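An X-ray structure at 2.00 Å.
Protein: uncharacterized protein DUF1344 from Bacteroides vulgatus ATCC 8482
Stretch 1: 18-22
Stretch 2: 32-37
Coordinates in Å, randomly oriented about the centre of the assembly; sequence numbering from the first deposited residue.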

# COMPACT_ATOMS: atom_id res chain seq x y z
N ALA A 18 -1.26 5.72 -10.57
CA ALA A 18 -0.78 4.46 -9.99
C ALA A 18 0.26 4.64 -8.90
O ALA A 18 0.91 5.69 -8.79
N MSE A 19 0.43 3.58 -8.10
CA MSE A 19 1.46 3.53 -7.08
C MSE A 19 2.85 3.49 -7.71
O MSE A 19 3.03 3.05 -8.86
N ALA A 20 3.83 3.96 -6.95
CA ALA A 20 5.20 3.78 -7.30
C ALA A 20 6.08 3.90 -6.07
O ALA A 20 5.69 4.44 -5.05
N THR A 21 7.28 3.38 -6.18
CA THR A 21 8.25 3.51 -5.12
C THR A 21 9.43 4.25 -5.69
O THR A 21 9.89 3.95 -6.77
N VAL A 22 9.87 5.24 -4.96
CA VAL A 22 11.04 6.01 -5.32
C VAL A 22 12.28 5.14 -5.10
O VAL A 22 12.40 4.43 -4.11
N TYR A 32 14.24 8.25 -9.20
CA TYR A 32 13.40 7.70 -10.25
C TYR A 32 12.33 6.90 -9.59
O TYR A 32 12.36 6.70 -8.39
N LEU A 33 11.35 6.48 -10.38
CA LEU A 33 10.18 5.80 -9.86
C LEU A 33 10.17 4.36 -10.37
O LEU A 33 10.58 4.10 -11.51
N VAL A 34 9.73 3.43 -9.52
CA VAL A 34 9.58 2.04 -9.93
C VAL A 34 8.12 1.68 -9.75
O VAL A 34 7.60 1.78 -8.65
N LEU A 35 7.45 1.30 -10.83
CA LEU A 35 6.07 0.81 -10.75
C LEU A 35 6.07 -0.56 -10.08
O LEU A 35 7.12 -1.20 -9.95
N ASP A 36 4.91 -1.01 -9.61
CA ASP A 36 4.85 -2.26 -8.86
C ASP A 36 5.13 -3.47 -9.81
O ASP A 36 5.55 -4.53 -9.35
N ASN A 37 4.89 -3.31 -11.10
CA ASN A 37 5.29 -4.34 -12.07
C ASN A 37 6.78 -4.34 -12.38
O ASN A 37 7.23 -5.04 -13.33

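Two antiparallel backbone segments are pinned together at T21 and V34, a hydrogen-bonded pair in which T21 N donates to V34 O (3.0 Å, N-H...O angle 167°) and V34 N donates to T21 O (2.8 Å, 154°). Next to this pair, CA-H...O contacts run from A20 CA to V34 O and from V22 CA to Y32 O, each 3.4 Å. Two waters extend the polar contact to D36, where the second stretch has left the strand. Water 2 accepts from T21 OG1 (3.0 Å) and donates to V34 O (2.8 Å) and to D36 OD1 (2.6 Å). It thereby joins the threonine (chi1 -51°, m) to the aspartate (chi1 m), whose T21 OG1 and D36 OD1 atoms stand 4.4 Å apart, too far for a direct hydrogen bond. Water 1 donates to M19 O (2.8 Å) and accepts from D36 N (3.0 Å), bridging the backbones where no direct hydrogen bond links them.

T21 and V34 (chi1 t) direct their side chains to one face of the sheet; V22 and L33 direct theirs to the other. On that second face V22 (chi1 t) and L33 (chi1 m, chi2 t) meet through V22 CG2 and L33 CD2 at 3.8 Å, the leucine's end coming nearer to the opposing strand. A20, sideways from CA, offers only a methyl: its CB lies 4.2 Å from L33 CB and 4.4 Å from L35 CD2. The CB of L35 points away, yet its m,t rotamer brings the tip back, with CD2 3.4 Å from M19 O. Selenomethionine M19 (m, m, m) leads its SE end away, leaving its CB 3.8 Å from D36 OD2. Y32 (chi1 p) points away, its OH bonded elsewhere in the structure, and N37 is out of reach.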

# COMPACT_ATOMS: atom_id res chain seq x y z
CB ALA A 18 -0.25 3.51 -11.08
CB MSE A 19 1.29 2.29 -6.21
CG MSE A 19 -0.03 2.20 -5.47
SE MSE A 19 -0.06 3.39 -3.95
CE MSE A 19 1.56 3.13 -3.14
CB ALA A 20 5.62 4.81 -8.38
CB THR A 21 8.71 2.12 -4.58
OG1 THR A 21 7.56 1.31 -4.26
CG2 THR A 21 9.56 2.29 -3.29
CB VAL A 22 11.14 7.28 -4.44
CG1 VAL A 22 12.41 8.09 -4.76
CG2 VAL A 22 9.88 8.14 -4.59
CB TYR A 32 14.21 6.88 -11.28
CG TYR A 32 14.95 5.66 -10.76
CD1 TYR A 32 14.33 4.42 -10.71
CD2 TYR A 32 16.26 5.74 -10.34
CE1 TYR A 32 15.02 3.29 -10.23
CE2 TYR A 32 16.94 4.63 -9.89
CZ TYR A 32 16.32 3.41 -9.84
OH TYR A 32 17.00 2.33 -9.34
CB LEU A 33 8.93 6.52 -10.28
CG LEU A 33 8.88 7.97 -9.83
CD1 LEU A 33 7.60 8.57 -10.37
CD2 LEU A 33 8.98 8.07 -8.30
CB VAL A 34 10.48 1.12 -9.08
CG1 VAL A 34 10.33 -0.39 -9.47
CG2 VAL A 34 11.96 1.61 -9.18
CB LEU A 35 5.44 0.73 -12.16
CG LEU A 35 5.16 2.03 -12.88
CD1 LEU A 35 4.57 1.76 -14.32
CD2 LEU A 35 4.20 2.89 -12.03
CB ASP A 36 3.52 -2.41 -8.12
CG ASP A 36 3.44 -1.54 -6.87
OD1 ASP A 36 4.50 -1.02 -6.47
OD2 ASP A 36 2.34 -1.36 -6.28
CB ASN A 37 4.52 -4.20 -13.37
CG ASN A 37 4.91 -3.01 -14.18
OD1 ASN A 37 5.80 -2.23 -13.82
ND2 ASN A 37 4.23 -2.85 -15.30
O HOH W 1 2.36 0.55 -9.89
O HOH W 2 6.98 -0.23 -6.77